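Local coordinates for protein citrate lyase, subunit 1 (Methanosaeta concilii, PDB 6HXI) that probably cleaves citrate with CoA and ATP to acetyl-CoA and oxaloacetate, releasing ADP and phosphate, at residues F26-E38 with G101-P113. Sequence-based numbering, arbitrary orientation.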
loop_
_atom_site.group_PDB
_atom_site.type_symbol
_atom_site.label_atom_id
_atom_site.label_comp_id
_atom_site.label_asym_id
_atom_site.label_seq_id
_atom_site.Cartn_x
_atom_site.Cartn_y
_atom_site.Cartn_z
ATOM N N PHE C 26 -47.918 -24.366 -48.336
ATOM C CA PHE C 26 -48.696 -23.195 -47.970
ATOM C C PHE C 26 -50.144 -23.573 -48.252
ATOM O O PHE C 26 -51.068 -22.813 -47.937
ATOM C CB PHE C 26 -48.242 -21.967 -48.776
ATOM C CG PHE C 26 -46.743 -21.771 -48.841
ATOM C CD1 PHE C 26 -46.039 -21.278 -47.746
ATOM C CD2 PHE C 26 -46.034 -22.079 -49.996
ATOM C CE1 PHE C 26 -44.656 -21.100 -47.806
ATOM C CE2 PHE C 26 -44.652 -21.892 -50.057
ATOM C CZ PHE C 26 -43.973 -21.407 -48.960
ATOM N N SER C 27 -50.331 -24.784 -48.834
ATOM C CA SER C 27 -51.622 -25.376 -49.167
ATOM C C SER C 27 -52.363 -25.758 -47.888
ATOM O O SER C 27 -53.544 -25.452 -47.762
ATOM C CB SER C 27 -51.443 -26.583 -50.082
ATOM O OG SER C 27 -51.148 -26.182 -51.411
ATOM N N TYR C 28 -51.663 -26.377 -46.923
ATOM C CA TYR C 28 -52.291 -26.719 -45.656
ATOM C C TYR C 28 -52.215 -25.545 -44.677
ATOM O O TYR C 28 -51.135 -25.186 -44.194
ATOM C CB TYR C 28 -51.743 -28.032 -45.065
ATOM C CG TYR C 28 -52.360 -28.401 -43.729
ATOM C CD1 TYR C 28 -53.707 -28.734 -43.628
ATOM C CD2 TYR C 28 -51.592 -28.429 -42.567
ATOM C CE1 TYR C 28 -54.278 -29.074 -42.402
ATOM C CE2 TYR C 28 -52.154 -28.760 -41.337
ATOM C CZ TYR C 28 -53.499 -29.086 -41.259
ATOM O OH TYR C 28 -54.072 -29.415 -40.053
ATOM N N LYS C 29 -53.376 -24.923 -44.430
ATOM C CA LYS C 29 -53.532 -23.810 -43.493
ATOM C C LYS C 29 -53.509 -24.394 -42.082
ATOM O O LYS C 29 -53.738 -25.589 -41.908
ATOM C CB LYS C 29 -54.867 -23.092 -43.729
ATOM C CG LYS C 29 -55.002 -22.380 -45.061
ATOM C CD LYS C 29 -56.361 -21.702 -45.149
ATOM C CE LYS C 29 -56.794 -21.439 -46.570
ATOM N NZ LYS C 29 -58.172 -20.888 -46.628
ATOM N N GLY C 30 -53.242 -23.562 -41.090
ATOM C CA GLY C 30 -53.210 -24.028 -39.708
ATOM C C GLY C 30 -54.530 -23.962 -38.971
ATOM O O GLY C 30 -54.522 -23.781 -37.750
ATOM N N ASN C 31 -55.672 -24.108 -39.701
ATOM C CA ASN C 31 -57.036 -24.029 -39.140
ATOM C C ASN C 31 -57.292 -25.140 -38.130
ATOM O O ASN C 31 -57.755 -26.229 -38.483
ATOM C CB ASN C 31 -58.135 -23.994 -40.221
ATOM C CG ASN C 31 -58.003 -22.903 -41.251
ATOM O OD1 ASN C 31 -57.880 -23.180 -42.438
ATOM N ND2 ASN C 31 -58.000 -21.643 -40.838
ATOM N N LEU C 32 -56.954 -24.858 -36.862
ATOM C CA LEU C 32 -57.078 -25.794 -35.748
ATOM C C LEU C 32 -57.592 -25.093 -34.486
ATOM O O LEU C 32 -57.216 -23.949 -34.195
ATOM C CB LEU C 32 -55.720 -26.453 -35.457
ATOM C CG LEU C 32 -55.042 -27.226 -36.588
ATOM C CD1 LEU C 32 -53.559 -27.022 -36.559
ATOM C CD2 LEU C 32 -55.374 -28.700 -36.523
ATOM N N ALA C 33 -58.445 -25.799 -33.734
ATOM C CA ALA C 33 -59.023 -25.323 -32.486
ATOM C C ALA C 33 -59.042 -26.466 -31.469
ATOM O O ALA C 33 -59.527 -27.558 -31.788
ATOM C CB ALA C 33 -60.438 -24.802 -32.731
ATOM N N LEU C 34 -58.493 -26.226 -30.262
ATOM C CA LEU C 34 -58.493 -27.224 -29.195
ATOM C C LEU C 34 -59.477 -26.822 -28.109
ATOM O O LEU C 34 -59.444 -25.682 -27.646
ATOM C CB LEU C 34 -57.079 -27.453 -28.603
ATOM C CG LEU C 34 -56.926 -28.635 -27.611
ATOM C CD1 LEU C 34 -56.966 -29.992 -28.331
ATOM C CD2 LEU C 34 -55.671 -28.502 -26.798
ATOM N N VAL C 35 -60.334 -27.768 -27.686
ATOM C CA VAL C 35 -61.351 -27.550 -26.658
ATOM C C VAL C 35 -61.058 -28.378 -25.397
ATOM O O VAL C 35 -61.260 -29.597 -25.390
ATOM C CB VAL C 35 -62.791 -27.759 -27.211
ATOM C CG1 VAL C 35 -63.848 -27.598 -26.121
ATOM C CG2 VAL C 35 -63.073 -26.801 -28.359
ATOM N N GLY C 36 -60.576 -27.687 -24.358
ATOM C CA GLY C 36 -60.267 -28.254 -23.051
ATOM C C GLY C 36 -61.420 -28.104 -22.071
ATOM O O GLY C 36 -62.495 -27.637 -22.466
ATOM N N PRO C 37 -61.247 -28.473 -20.777
ATOM C CA PRO C 37 -62.362 -28.322 -19.821
ATOM C C PRO C 37 -62.747 -26.866 -19.554
ATOM O O PRO C 37 -63.928 -26.526 -19.672
ATOM C CB PRO C 37 -61.867 -29.033 -18.552
ATOM C CG PRO C 37 -60.615 -29.738 -18.934
ATOM C CD PRO C 37 -60.049 -29.037 -20.123
ATOM N N GLU C 38 -61.754 -26.002 -19.240
ATOM C CA GLU C 38 -61.976 -24.582 -18.944
ATOM C C GLU C 38 -61.720 -23.658 -20.166
ATOM O O GLU C 38 -61.105 -22.592 -20.033
ATOM C CB GLU C 38 -61.198 -24.129 -17.684
ATOM C CG GLU C 38 -59.701 -24.415 -17.663
ATOM C CD GLU C 38 -58.949 -23.633 -16.601
ATOM O OE1 GLU C 38 -59.144 -23.916 -15.396
ATOM O OE2 GLU C 38 -58.172 -22.724 -16.975
ATOM N N GLY C 101 -61.623 -43.365 -18.046
ATOM C CA GLY C 101 -61.391 -41.943 -17.821
ATOM C C GLY C 101 -62.435 -41.060 -18.471
ATOM O O GLY C 101 -63.246 -41.543 -19.269
ATOM N N ARG C 102 -62.424 -39.758 -18.129
ATOM C CA ARG C 102 -63.368 -38.788 -18.693
ATOM C C ARG C 102 -62.793 -38.127 -19.940
ATOM O O ARG C 102 -61.578 -37.936 -20.024
ATOM C CB ARG C 102 -63.772 -37.713 -17.663
ATOM C CG ARG C 102 -64.642 -38.215 -16.503
ATOM C CD ARG C 102 -65.101 -37.073 -15.612
ATOM N NE ARG C 102 -65.445 -37.532 -14.265
ATOM C CZ ARG C 102 -64.642 -37.433 -13.206
ATOM N NH1 ARG C 102 -63.447 -36.868 -13.321
ATOM N NH2 ARG C 102 -65.035 -37.886 -12.024
ATOM N N LEU C 103 -63.660 -37.782 -20.913
ATOM C CA LEU C 103 -63.235 -37.084 -22.131
ATOM C C LEU C 103 -63.081 -35.591 -21.788
ATOM O O LEU C 103 -64.002 -35.015 -21.218
ATOM C CB LEU C 103 -64.249 -37.282 -23.273
ATOM C CG LEU C 103 -64.334 -38.672 -23.909
ATOM C CD1 LEU C 103 -65.539 -38.772 -24.829
ATOM C CD2 LEU C 103 -63.061 -39.029 -24.682
ATOM N N SER C 104 -61.913 -34.971 -22.066
ATOM C CA SER C 104 -61.698 -33.561 -21.698
ATOM C C SER C 104 -61.111 -32.670 -22.802
ATOM O O SER C 104 -61.274 -31.450 -22.732
ATOM C CB SER C 104 -60.841 -33.460 -20.439
ATOM O OG SER C 104 -61.490 -34.046 -19.323
ATOM N N TYR C 105 -60.414 -33.262 -23.795
ATOM C CA TYR C 105 -59.795 -32.501 -24.886
ATOM C C TYR C 105 -60.288 -32.945 -26.250
ATOM O O TYR C 105 -60.308 -34.142 -26.537
ATOM C CB TYR C 105 -58.263 -32.510 -24.783
ATOM C CG TYR C 105 -57.762 -31.807 -23.537
ATOM C CD1 TYR C 105 -57.529 -30.435 -23.534
ATOM C CD2 TYR C 105 -57.530 -32.512 -22.357
ATOM C CE1 TYR C 105 -57.096 -29.776 -22.382
ATOM C CE2 TYR C 105 -57.103 -31.865 -21.198
ATOM C CZ TYR C 105 -56.880 -30.498 -21.217
ATOM O OH TYR C 105 -56.428 -29.862 -20.082
ATOM N N PHE C 106 -60.721 -31.972 -27.071
ATOM C CA PHE C 106 -61.288 -32.208 -28.405
ATOM C C PHE C 106 -60.696 -31.289 -29.459
ATOM O O PHE C 106 -60.557 -30.081 -29.232
ATOM C CB PHE C 106 -62.827 -32.035 -28.393
ATOM C CG PHE C 106 -63.561 -32.954 -27.447
ATOM C CD1 PHE C 106 -63.769 -32.592 -26.119
ATOM C CD2 PHE C 106 -64.042 -34.182 -27.880
ATOM C CE1 PHE C 106 -64.418 -33.457 -25.235
ATOM C CE2 PHE C 106 -64.694 -35.046 -26.998
ATOM C CZ PHE C 106 -64.882 -34.674 -25.683
ATOM N N LEU C 107 -60.384 -31.854 -30.627
ATOM C CA LEU C 107 -59.839 -31.069 -31.726
ATOM C C LEU C 107 -60.933 -30.723 -32.744
ATOM O O LEU C 107 -61.705 -31.598 -33.149
ATOM C CB LEU C 107 -58.660 -31.813 -32.396
ATOM C CG LEU C 107 -58.112 -31.246 -33.726
ATOM C CD1 LEU C 107 -57.322 -29.944 -33.524
ATOM C CD2 LEU C 107 -57.283 -32.273 -34.453
ATOM N N ILE C 108 -60.988 -29.439 -33.144
ATOM C CA ILE C 108 -61.896 -28.951 -34.189
ATOM C C ILE C 108 -61.063 -28.495 -35.390
ATOM O O ILE C 108 -60.113 -27.717 -35.255
ATOM C CB ILE C 108 -62.977 -27.910 -33.758
ATOM C CG1 ILE C 108 -63.582 -28.255 -32.378
ATOM C CG2 ILE C 108 -64.088 -27.810 -34.837
ATOM C CD1 ILE C 108 -64.297 -27.115 -31.706
ATOM N N GLU C 109 -61.406 -29.030 -36.557
ATOM C CA GLU C 109 -60.721 -28.706 -37.802
ATOM C C GLU C 109 -61.670 -28.757 -39.027
ATOM O O GLU C 109 -62.717 -29.406 -38.941
ATOM C CB GLU C 109 -59.506 -29.630 -37.991
ATOM C CG GLU C 109 -59.836 -31.091 -38.246
ATOM C CD GLU C 109 -58.640 -31.980 -38.525
ATOM O OE1 GLU C 109 -57.525 -31.444 -38.725
ATOM O OE2 GLU C 109 -58.823 -33.217 -38.565
ATOM N N PRO C 110 -61.313 -28.122 -40.175
ATOM C CA PRO C 110 -62.192 -28.206 -41.357
ATOM C C PRO C 110 -62.291 -29.615 -41.949
ATOM O O PRO C 110 -61.321 -30.374 -41.910
ATOM C CB PRO C 110 -61.549 -27.234 -42.353
ATOM C CG PRO C 110 -60.133 -27.133 -41.942
ATOM C CD PRO C 110 -60.111 -27.301 -40.454
ATOM N N PHE C 111 -63.469 -29.963 -42.485
ATOM C CA PHE C 111 -63.729 -31.250 -43.122
ATOM C C PHE C 111 -63.195 -31.203 -44.541
ATOM O O PHE C 111 -63.660 -30.382 -45.345
ATOM C CB PHE C 111 -65.238 -31.577 -43.113
ATOM C CG PHE C 111 -65.639 -32.822 -43.880
ATOM C CD1 PHE C 111 -65.575 -34.075 -43.286
ATOM C CD2 PHE C 111 -66.104 -32.734 -45.188
ATOM C CE1 PHE C 111 -65.946 -35.223 -43.996
ATOM C CE2 PHE C 111 -66.463 -33.884 -45.900
ATOM C CZ PHE C 111 -66.383 -35.120 -45.300
ATOM N N THR C 112 -62.223 -32.074 -44.853
ATOM C CA THR C 112 -61.669 -32.132 -46.199
ATOM C C THR C 112 -62.319 -33.294 -46.977
ATOM O O THR C 112 -62.076 -34.463 -46.655
ATOM C CB THR C 112 -60.133 -32.118 -46.177
ATOM O OG1 THR C 112 -59.730 -30.836 -45.696
ATOM C CG2 THR C 112 -59.506 -32.335 -47.559
ATOM N N PRO C 113 -63.166 -32.975 -47.988
ATOM C CA PRO C 113 -63.772 -34.039 -48.805
ATOM C C PRO C 113 -62.668 -34.622 -49.686
ATOM O O PRO C 113 -62.002 -33.887 -50.425
ATOM C CB PRO C 113 -64.850 -33.304 -49.617
ATOM C CG PRO C 113 -64.911 -31.906 -49.045
ATOM C CD PRO C 113 -63.557 -31.644 -48.487
#
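Ala-33 and Val-35 pair with Ile-108 and Phe-106 through four backbone hydrogen bonds, two to each pair, which join strand 33-35 antiparallel to strand 106-110 at 153°. The shortest, from Ile-108 N to Ala-33 O, measures 2.7 Å and is nearly linear at the hydrogen. Alternation then sorts the side chains. On one face Val-35 CG2, anti to its own carbonyl carbon, meets the end of Ile-108, 3.6 Å from CD1, while Ala-33 CB lies 4.1 Å from Ile-108 CB; helix 79-89 covers this face through Leu-86 and Trp-79. On the other, Leu-32 CD2 and Leu-107 CD1 touch at 3.8 Å, and both side chains also contact Tyr-9 of helix 8-18. Glu-109 runs alongside Leu-32, and its OE1 forms a salt bridge with Lys-12 of that helix. At the far end the Tyr-105 ring reaches past the strand: its CD1 lies 3.5 Å from Gly-36 CA, CZ sits 3.7 Å from Pro-37 CD, and Arg-7 makes a cation-pi contact with the ring. Pro-110 CD rests against Asn-31 O at 3.3 Å, where Asn-31 centres an inverse gamma turn. The chemistry implies a division of labour within this ATP-grasp region: backbone bonds fix the register of an outermost strand, and apolar side chains of the paired strands and of Leu-32 pack one face against helix 8-18 and the other against helix 79-89.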